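Local structure of Rep protein (Adeno-associated virus - 5, 1M55) at residues A[7-12]-A[57-62]; A[61-66]-A[90-95]; A[114-119]-A[128-133]. The protein is the viral Rep endonuclease, whose nuclease domain probably nicks DNA at the origin during rolling-circle-type replication of the viral genome. All coordinates share one frame; numbering follows the deposited sequence.

Interaction 1. Residues A[7-12]-A[57-62]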
loop_
_atom_site.group_PDB
_atom_site.type_symbol
_atom_site.label_atom_id
_atom_site.label_comp_id
_atom_site.label_asym_id
_atom_site.label_seq_id
_atom_site.Cartn_x
_atom_site.Cartn_y
_atom_site.Cartn_z
ATOM N N VAL A 7 -6.624 2.939 -2.811
ATOM C CA VAL A 7 -5.750 3.817 -3.563
ATOM C C VAL A 7 -4.518 2.986 -3.882
ATOM O O VAL A 7 -3.924 2.374 -2.987
ATOM C CB VAL A 7 -5.341 5.065 -2.750
ATOM C CG1 VAL A 7 -4.424 5.949 -3.582
ATOM C CG2 VAL A 7 -6.580 5.841 -2.313
ATOM N N ILE A 8 -4.190 2.875 -5.163
ATOM C CA ILE A 8 -3.010 2.118 -5.547
ATOM C C ILE A 8 -1.884 3.107 -5.811
ATOM O O ILE A 8 -2.056 4.076 -6.560
ATOM C CB ILE A 8 -3.261 1.222 -6.782
ATOM C CG1 ILE A 8 -4.266 0.121 -6.423
ATOM C CG2 ILE A 8 -1.947 0.590 -7.255
ATOM C CD1 ILE A 8 -4.641 -0.782 -7.586
ATOM N N VAL A 9 -0.774 2.913 -5.109
ATOM C CA VAL A 9 0.382 3.776 -5.265
ATOM C C VAL A 9 1.538 3.011 -5.899
ATOM O O VAL A 9 1.999 2.003 -5.358
ATOM C CB VAL A 9 0.855 4.356 -3.904
ATOM C CG1 VAL A 9 2.054 5.281 -4.113
ATOM C CG2 VAL A 9 -0.276 5.110 -3.224
ATOM N N ARG A 10 1.961 3.453 -7.077
ATOM C CA ARG A 10 3.090 2.838 -7.762
ATOM C C ARG A 10 4.329 3.423 -7.097
ATOM O O ARG A 10 4.446 4.640 -6.947
ATOM C CB ARG A 10 3.035 3.146 -9.255
ATOM C CG ARG A 10 1.919 2.382 -9.947
ATOM C CD ARG A 10 1.725 2.823 -11.376
ATOM N NE ARG A 10 0.821 1.921 -12.080
ATOM C CZ ARG A 10 0.309 2.162 -13.282
ATOM N NH1 ARG A 10 0.609 3.284 -13.923
ATOM N NH2 ARG A 10 -0.490 1.270 -13.851
ATOM N N VAL A 11 5.219 2.547 -6.654
ATOM C CA VAL A 11 6.427 2.943 -5.931
ATOM C C VAL A 11 7.628 3.328 -6.800
ATOM O O VAL A 11 8.215 2.480 -7.476
ATOM C CB VAL A 11 6.836 1.825 -4.927
ATOM C CG1 VAL A 11 8.097 2.205 -4.169
ATOM C CG2 VAL A 11 5.700 1.566 -3.952
ATOM N N PRO A 12 8.018 4.617 -6.773
ATOM C CA PRO A 12 9.155 5.113 -7.555
ATOM C C PRO A 12 10.463 4.760 -6.837
ATOM O O PRO A 12 10.545 4.878 -5.615
ATOM C CB PRO A 12 8.937 6.635 -7.553
ATOM C CG PRO A 12 7.500 6.826 -7.079
ATOM C CD PRO A 12 7.349 5.729 -6.082
ATOM N N ASP A 57 7.341 1.471 2.613
ATOM C CA ASP A 57 6.924 1.688 3.996
ATOM C C ASP A 57 6.822 3.168 4.327
ATOM O O ASP A 57 5.910 3.581 5.049
ATOM C CB ASP A 57 7.864 1.006 4.991
ATOM C CG ASP A 57 7.332 1.056 6.421
ATOM O OD1 ASP A 57 6.217 0.546 6.667
ATOM O OD2 ASP A 57 8.017 1.628 7.292
ATOM N N ARG A 58 7.756 3.967 3.814
ATOM C CA ARG A 58 7.720 5.397 4.084
ATOM C C ARG A 58 6.482 6.000 3.427
ATOM O O ARG A 58 5.791 6.827 4.032
ATOM C CB ARG A 58 8.990 6.089 3.591
ATOM C CG ARG A 58 9.100 7.561 4.000
ATOM C CD ARG A 58 9.001 7.753 5.520
ATOM N NE ARG A 58 9.961 6.928 6.250
ATOM C CZ ARG A 58 11.244 7.230 6.418
ATOM N NH1 ARG A 58 11.742 8.359 5.920
ATOM N NH2 ARG A 58 12.045 6.377 7.043
ATOM N N ILE A 59 6.184 5.572 2.203
ATOM C CA ILE A 59 5.003 6.061 1.496
ATOM C C ILE A 59 3.759 5.699 2.310
ATOM O O ILE A 59 2.893 6.545 2.545
ATOM C CB ILE A 59 4.880 5.429 0.085
ATOM C CG1 ILE A 59 5.954 5.993 -0.843
ATOM C CG2 ILE A 59 3.487 5.680 -0.505
ATOM C CD1 ILE A 59 5.955 5.349 -2.224
ATOM N N ARG A 60 3.685 4.444 2.743
ATOM C CA ARG A 60 2.552 3.968 3.526
ATOM C C ARG A 60 2.314 4.818 4.772
ATOM O O ARG A 60 1.193 5.280 5.010
ATOM C CB ARG A 60 2.761 2.510 3.941
ATOM C CG ARG A 60 1.676 2.001 4.859
ATOM C CD ARG A 60 2.056 0.694 5.493
ATOM N NE ARG A 60 3.168 0.798 6.441
ATOM C CZ ARG A 60 3.019 0.933 7.757
ATOM N NH1 ARG A 60 1.804 1.005 8.294
ATOM N NH2 ARG A 60 4.082 0.887 8.547
ATOM N N ARG A 61 3.361 5.025 5.567
ATOM C CA ARG A 61 3.217 5.816 6.785
ATOM C C ARG A 61 2.828 7.266 6.500
ATOM O O ARG A 61 1.907 7.797 7.117
ATOM C CB ARG A 61 4.490 5.750 7.627
ATOM C CG ARG A 61 4.787 4.358 8.171
ATOM C CD ARG A 61 6.098 4.354 8.944
ATOM N NE ARG A 61 6.494 3.015 9.376
ATOM C CZ ARG A 61 6.114 2.449 10.517
ATOM N NH1 ARG A 61 5.316 3.095 11.355
ATOM N NH2 ARG A 61 6.561 1.243 10.836
ATOM N N VAL A 62 3.510 7.907 5.556
ATOM C CA VAL A 62 3.192 9.294 5.226
ATOM C C VAL A 62 1.743 9.407 4.730
ATOM O O VAL A 62 1.009 10.326 5.120
ATOM C CB VAL A 62 4.174 9.873 4.180
ATOM C CG1 VAL A 62 3.689 11.235 3.691
ATOM C CG2 VAL A 62 5.568 10.002 4.802
#
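With CG1 anti to the backbone N (chi1 -179°), Val9 meets Ile59 tip to tip; the first torsion of Ile59 (chi1 -71°) in turn puts its CG2 anti to its own N and leaves CG1, which carries CD1, anti to the carbonyl carbon. The two branches divide the work. Ile59 CG2 lies 3.9 Å from Val9 CG1, whereas CD1 continues toward the end of segment 7-12, where it comes within 4.2 Å of Val11 CG2 and 4.1 Å of Pro12 CD, running at a slant to both. Contact between the segments is thus wholly aliphatic and turns on one branched side chain.

The same helix carries a salt-bridge network. Arg60 approaches Asp57 side-on, NE and NH2 both donating to OD1, with NH2 2.9 Å away and the oxygen lying in the guanidinium plane. Arg61 NE donates to Asp57 OD2 over 2.9 Å with a nearly straight N-H...O angle of 167°. The shared carboxylate probably offsets part of the charge of the two arginines, whose guanidinium groups lie close enough for Arg60 NH2 to stand over the centre of that of Arg61. Trp166 adds a cation-pi partner for Arg60. Ile59 also packs on Leu90 of strand 88-95 and Leu115 of helix 101-118, so helix 50-71 lies over strands 3-10 and 88-95, with helix 101-118 packed beside it.

Interaction 2. Residues A[61-66]-A[90-95]. With ZN (zinc ion), chain C; ZN (zinc ion), chain D.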
loop_
_atom_site.group_PDB
_atom_site.type_symbol
_atom_site.label_atom_id
_atom_site.label_comp_id
_atom_site.label_asym_id
_atom_site.label_seq_id
_atom_site.Cartn_x
_atom_site.Cartn_y
_atom_site.Cartn_z
ATOM N N ARG A 61 3.361 5.025 5.567
ATOM C CA ARG A 61 3.217 5.816 6.785
ATOM C C ARG A 61 2.828 7.266 6.500
ATOM O O ARG A 61 1.907 7.797 7.117
ATOM C CB ARG A 61 4.490 5.750 7.627
ATOM C CG ARG A 61 4.787 4.358 8.171
ATOM C CD ARG A 61 6.098 4.354 8.944
ATOM N NE ARG A 61 6.494 3.015 9.376
ATOM C CZ ARG A 61 6.114 2.449 10.517
ATOM N NH1 ARG A 61 5.316 3.095 11.355
ATOM N NH2 ARG A 61 6.561 1.243 10.836
ATOM N N VAL A 62 3.510 7.907 5.556
ATOM C CA VAL A 62 3.192 9.294 5.226
ATOM C C VAL A 62 1.743 9.407 4.730
ATOM O O VAL A 62 1.009 10.326 5.120
ATOM C CB VAL A 62 4.174 9.873 4.180
ATOM C CG1 VAL A 62 3.689 11.235 3.691
ATOM C CG2 VAL A 62 5.568 10.002 4.802
ATOM N N PHE A 63 1.325 8.439 3.920
ATOM C CA PHE A 63 -0.028 8.405 3.378
ATOM C C PHE A 63 -1.035 8.307 4.521
ATOM O O PHE A 63 -1.967 9.108 4.606
ATOM C CB PHE A 63 -0.182 7.193 2.442
ATOM C CG PHE A 63 -1.521 7.113 1.750
ATOM C CD1 PHE A 63 -1.633 7.430 0.400
ATOM C CD2 PHE A 63 -2.663 6.712 2.439
ATOM C CE1 PHE A 63 -2.868 7.352 -0.252
ATOM C CE2 PHE A 63 -3.898 6.631 1.798
ATOM C CZ PHE A 63 -3.998 6.951 0.449
ATOM N N LEU A 64 -0.840 7.330 5.401
ATOM C CA LEU A 64 -1.754 7.117 6.519
ATOM C C LEU A 64 -1.841 8.286 7.485
ATOM O O LEU A 64 -2.931 8.635 7.934
ATOM C CB LEU A 64 -1.399 5.831 7.272
ATOM C CG LEU A 64 -1.611 4.547 6.458
ATOM C CD1 LEU A 64 -1.030 3.350 7.193
ATOM C CD2 LEU A 64 -3.091 4.347 6.161
ATOM N N TYR A 65 -0.704 8.899 7.800
ATOM C CA TYR A 65 -0.692 10.028 8.725
ATOM C C TYR A 65 -1.456 11.204 8.128
ATOM O O TYR A 65 -2.231 11.869 8.822
ATOM C CB TYR A 65 0.749 10.417 9.089
ATOM C CG TYR A 65 1.527 9.305 9.779
ATOM C CD1 TYR A 65 2.913 9.388 9.942
ATOM C CD2 TYR A 65 0.884 8.142 10.216
ATOM C CE1 TYR A 65 3.634 8.338 10.516
ATOM C CE2 TYR A 65 1.598 7.087 10.786
ATOM C CZ TYR A 65 2.969 7.192 10.931
ATOM O OH TYR A 65 3.671 6.136 11.469
ATOM N N GLU A 66 -1.286 11.423 6.828
ATOM C CA GLU A 66 -1.976 12.508 6.143
ATOM C C GLU A 66 -3.474 12.179 6.089
ATOM O O GLU A 66 -4.319 13.056 6.281
ATOM C CB GLU A 66 -1.401 12.693 4.738
ATOM C CG GLU A 66 -1.573 14.091 4.150
ATOM C CD GLU A 66 -0.796 15.176 4.895
ATOM O OE1 GLU A 66 0.117 14.861 5.698
ATOM O OE2 GLU A 66 -1.099 16.361 4.658
ATOM N N LEU A 90 1.474 -0.404 -4.081
ATOM C CA LEU A 90 0.771 -0.622 -2.829
ATOM C C LEU A 90 -0.736 -0.574 -3.016
ATOM O O LEU A 90 -1.253 0.355 -3.645
ATOM C CB LEU A 90 1.134 0.478 -1.823
ATOM C CG LEU A 90 2.553 0.550 -1.259
ATOM C CD1 LEU A 90 2.841 1.965 -0.784
ATOM C CD2 LEU A 90 2.714 -0.459 -0.135
ATOM N N HIS A 91 -1.425 -1.604 -2.532
ATOM C CA HIS A 91 -2.884 -1.611 -2.538
ATOM C C HIS A 91 -3.148 -1.016 -1.164
ATOM O O HIS A 91 -2.857 -1.646 -0.140
ATOM C CB HIS A 91 -3.451 -3.030 -2.597
ATOM C CG HIS A 91 -3.371 -3.647 -3.955
ATOM N ND1 HIS A 91 -4.405 -3.641 -4.865
ATOM C CD2 HIS A 91 -2.342 -4.284 -4.565
ATOM C CE1 HIS A 91 -3.983 -4.260 -5.975
ATOM N NE2 HIS A 91 -2.740 -4.668 -5.839
ATOM N N THR A 92 -3.616 0.223 -1.146
ATOM C CA THR A 92 -3.865 0.926 0.101
ATOM C C THR A 92 -5.355 0.997 0.426
ATOM O O THR A 92 -6.087 1.801 -0.159
ATOM C CB THR A 92 -3.260 2.347 0.025
ATOM O OG1 THR A 92 -1.960 2.270 -0.582
ATOM C CG2 THR A 92 -3.124 2.954 1.411
ATOM N N LEU A 93 -5.805 0.112 1.314
ATOM C CA LEU A 93 -7.202 0.092 1.729
ATOM C C LEU A 93 -7.323 0.861 3.036
ATOM O O LEU A 93 -6.697 0.500 4.038
ATOM C CB LEU A 93 -7.696 -1.340 1.951
ATOM C CG LEU A 93 -7.818 -2.287 0.760
ATOM C CD1 LEU A 93 -8.283 -3.650 1.260
ATOM C CD2 LEU A 93 -8.798 -1.726 -0.249
ATOM N N VAL A 94 -8.110 1.928 3.023
ATOM C CA VAL A 94 -8.310 2.730 4.223
ATOM C C VAL A 94 -9.815 2.891 4.399
ATOM O O VAL A 94 -10.539 3.105 3.422
ATOM C CB VAL A 94 -7.628 4.104 4.113
ATOM C CG1 VAL A 94 -7.651 4.791 5.464
ATOM C CG2 VAL A 94 -6.186 3.940 3.644
ATOM N N GLU A 95 -10.297 2.764 5.631
ATOM C CA GLU A 95 -11.733 2.867 5.866
ATOM C C GLU A 95 -12.298 4.212 5.431
ATOM O O GLU A 95 -11.619 5.236 5.495
ATOM C CB GLU A 95 -12.086 2.558 7.317
ATOM C CG GLU A 95 -11.760 3.648 8.298
ATOM C CD GLU A 95 -12.171 3.278 9.703
ATOM O OE1 GLU A 95 -13.295 2.764 9.887
ATOM O OE2 GLU A 95 -11.362 3.495 10.624
HETATM ZN ZN ZN C . -1.430 -5.509 -7.097
HETATM ZN ZN ZN D . -12.160 3.783 12.611
HETATM O O HOH W 1 -14.237 4.778 12.004
HETATM O O HOH W 2 -10.109 3.059 13.574
#
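Strand 88-95 carries the two histidines, His89 and His91, of an HUH (His-hydrophobic-His) motif, and helix 50-71 packs on the face of the strand turned from the zinc held by that motif. Across this packed face, Phe63 of the helix and Thr92 of the strand extend to meet each other: the methyl CG2 of Thr92 sits over one face of the phenyl ring, 4.1 Å from its centroid and 24° off the normal, a CH-pi contact displaced toward the rim. CG of Phe63 is anti to the backbone N (chi1 -176°), which sets the ring beside Thr92. Val94 CG2 is shared, lying 4.0 Å from Phe63 CE2 and equally far from Leu64 CD2. Thr92 OG1, at the other branch, makes a weak hydrogen bond to Val7 O of strand 3-10.

His91 binds one zinc through NE2 at 2.0 Å, with Glu82 and His89 completing the protein ligands, while Glu6 accepts a hydrogen bond from its ND1 and helps fix the imidazole. At the strand's end Glu95 OE2 binds a second zinc at 2.2 Å, together with Gln73 and two waters; one of these waters also donates to OE1. A strand offering metal-binding histidines on one face and methyl groups, here of Thr92 and Val94, to a helix on the other is characteristic of HUH endonucleases of rolling-circle replication.

Interaction 3. Residues A[114-119]-A[128-133]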
loop_
_atom_site.group_PDB
_atom_site.type_symbol
_atom_site.label_atom_id
_atom_site.label_comp_id
_atom_site.label_asym_id
_atom_site.label_seq_id
_atom_site.Cartn_x
_atom_site.Cartn_y
_atom_site.Cartn_z
ATOM N N GLN A 114 2.152 15.691 -0.518
ATOM C CA GLN A 114 2.919 15.465 0.705
ATOM C C GLN A 114 3.978 14.382 0.474
ATOM O O GLN A 114 5.112 14.498 0.950
ATOM C CB GLN A 114 1.985 15.078 1.855
ATOM C CG GLN A 114 2.685 14.671 3.149
ATOM C CD GLN A 114 3.349 15.831 3.883
ATOM O OE1 GLN A 114 3.508 16.928 3.346
ATOM N NE2 GLN A 114 3.745 15.585 5.122
ATOM N N LEU A 115 3.618 13.336 -0.264
ATOM C CA LEU A 115 4.564 12.263 -0.566
ATOM C C LEU A 115 5.745 12.812 -1.368
ATOM O O LEU A 115 6.900 12.477 -1.103
ATOM C CB LEU A 115 3.881 11.147 -1.364
ATOM C CG LEU A 115 2.861 10.295 -0.604
ATOM C CD1 LEU A 115 2.145 9.351 -1.554
ATOM C CD2 LEU A 115 3.566 9.519 0.491
ATOM N N VAL A 116 5.448 13.662 -2.344
ATOM C CA VAL A 116 6.487 14.253 -3.185
ATOM C C VAL A 116 7.493 15.038 -2.335
ATOM O O VAL A 116 8.707 14.905 -2.511
ATOM C CB VAL A 116 5.863 15.159 -4.279
ATOM C CG1 VAL A 116 6.942 15.945 -5.028
ATOM C CG2 VAL A 116 5.069 14.303 -5.262
ATOM N N LYS A 117 6.990 15.813 -1.384
ATOM C CA LYS A 117 7.861 16.603 -0.519
ATOM C C LYS A 117 8.664 15.792 0.496
ATOM O O LYS A 117 9.881 15.952 0.611
ATOM C CB LYS A 117 7.045 17.672 0.212
ATOM C CG LYS A 117 6.534 18.768 -0.706
ATOM C CD LYS A 117 5.887 19.911 0.052
ATOM C CE LYS A 117 4.582 19.499 0.695
ATOM N NZ LYS A 117 3.894 20.680 1.287
ATOM N N VAL A 118 7.984 14.916 1.227
ATOM C CA VAL A 118 8.618 14.113 2.267
ATOM C C VAL A 118 9.477 12.942 1.807
ATOM O O VAL A 118 10.602 12.759 2.283
ATOM C CB VAL A 118 7.557 13.580 3.267
ATOM C CG1 VAL A 118 8.195 12.673 4.307
ATOM C CG2 VAL A 118 6.851 14.740 3.935
ATOM N N VAL A 119 8.950 12.139 0.893
ATOM C CA VAL A 119 9.675 10.964 0.442
ATOM C C VAL A 119 10.593 11.213 -0.749
ATOM O O VAL A 119 11.691 10.655 -0.820
ATOM C CB VAL A 119 8.689 9.806 0.087
ATOM C CG1 VAL A 119 9.441 8.495 -0.075
ATOM C CG2 VAL A 119 7.607 9.672 1.151
ATOM N N ASN A 128 3.232 7.238 -14.703
ATOM C CA ASN A 128 1.860 7.612 -15.012
ATOM C C ASN A 128 0.903 7.144 -13.921
ATOM O O ASN A 128 1.009 6.016 -13.446
ATOM C CB ASN A 128 1.430 7.020 -16.357
ATOM C CG ASN A 128 0.039 7.478 -16.774
ATOM O OD1 ASN A 128 -0.260 8.674 -16.772
ATOM N ND2 ASN A 128 -0.819 6.527 -17.121
ATOM N N ASP A 129 -0.002 8.033 -13.515
ATOM C CA ASP A 129 -1.018 7.746 -12.502
ATOM C C ASP A 129 -0.431 6.973 -11.331
ATOM O O ASP A 129 -0.982 5.952 -10.921
ATOM C CB ASP A 129 -2.174 6.937 -13.117
ATOM C CG ASP A 129 -2.830 7.645 -14.294
ATOM O OD1 ASP A 129 -3.060 8.873 -14.215
ATOM O OD2 ASP A 129 -3.119 6.965 -15.301
ATOM N N TRP A 130 0.666 7.474 -10.772
ATOM C CA TRP A 130 1.308 6.773 -9.670
ATOM C C TRP A 130 0.521 6.744 -8.355
ATOM O O TRP A 130 0.832 5.954 -7.473
ATOM C CB TRP A 130 2.765 7.219 -9.494
ATOM C CG TRP A 130 2.963 8.560 -8.889
ATOM C CD1 TRP A 130 2.840 9.774 -9.508
ATOM C CD2 TRP A 130 3.348 8.833 -7.538
ATOM N NE1 TRP A 130 3.124 10.783 -8.620
ATOM C CE2 TRP A 130 3.439 10.236 -7.404
ATOM C CE3 TRP A 130 3.630 8.026 -6.425
ATOM C CZ2 TRP A 130 3.798 10.851 -6.200
ATOM C CZ3 TRP A 130 3.989 8.640 -5.228
ATOM C CH2 TRP A 130 4.069 10.040 -5.128
ATOM N N VAL A 131 -0.459 7.631 -8.205
ATOM C CA VAL A 131 -1.330 7.626 -7.024
ATOM C C VAL A 131 -2.728 7.630 -7.630
ATOM O O VAL A 131 -3.193 8.661 -8.124
ATOM C CB VAL A 131 -1.144 8.861 -6.118
ATOM C CG1 VAL A 131 -2.134 8.809 -4.954
ATOM C CG2 VAL A 131 0.270 8.902 -5.571
ATOM N N ALA A 132 -3.374 6.469 -7.639
ATOM C CA ALA A 132 -4.689 6.339 -8.256
ATOM C C ALA A 132 -5.783 5.755 -7.370
ATOM O O ALA A 132 -5.611 4.693 -6.769
ATOM C CB ALA A 132 -4.566 5.503 -9.534
ATOM N N ILE A 133 -6.918 6.445 -7.309
ATOM C CA ILE A 133 -8.064 5.973 -6.536
ATOM C C ILE A 133 -8.803 4.959 -7.417
ATOM O O ILE A 133 -9.086 5.235 -8.589
ATOM C CB ILE A 133 -9.052 7.118 -6.220
ATOM C CG1 ILE A 133 -8.359 8.224 -5.425
ATOM C CG2 ILE A 133 -10.250 6.576 -5.444
ATOM C CD1 ILE A 133 -9.184 9.491 -5.315
#
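Trp130 points the benzene end of its indole at helix 101-118, where two carbons meet it at the edge, near the ring plane: Val116 CG2 lies 3.8 Å from CZ2, and the backbone-side methylene of Leu115, its CB, lies 3.9 Å from CH2. Leu115 reaches further with CD1, which approaches CH2 to 4.1 Å from outside the plane, on the side of Val131 CG2. Both aliphatic side chains run aslant to the indole.

Trp130 holds CG between its backbone N and carbonyl carbon (chi1 74°), and chi2 of -78° then turns the ring so that Val131 CG2 of the next residue stands 3.5 Å above one face, toward the rim. Val131 itself only brushes the helix, its CG2 4.5 Å from Leu115 CD1. Around the ring, Pro125, Arg112 and Val9 add further contacts, and the backbone of Trp130 is hydrogen-bonded to Arg10 in strand 3-10.

Across the two segments the contact consists of hydrocarbon against hydrocarbon and aromatic edge, all four residues being buried. Its contribution is probably dispersion and the exclusion of water, and packing at the edge and on one face limits the rotation of the indole.

The three contacts lie close together within the Rep catalytic domain: interaction 1 is about 7 Å, centre to centre, from both interaction 2 and interaction 3, which are about 11 Å apart. Interactions 1 and 2 use successive parts of helix 50-71, sharing Arg61 and Val62, and reach the adjacent strands 3-10 and 88-95. Interaction 3 comes last along the chain and brings helix 101-118 onto Trp130 and the start of strand 131-133, on the other side of strand 3-10. Val62 packs on Leu115, joining the two helices. Helices 50-71 and 101-118 form a layer on one face of the antiparallel sheet, while the histidine-bound zinc lies on the opposite face.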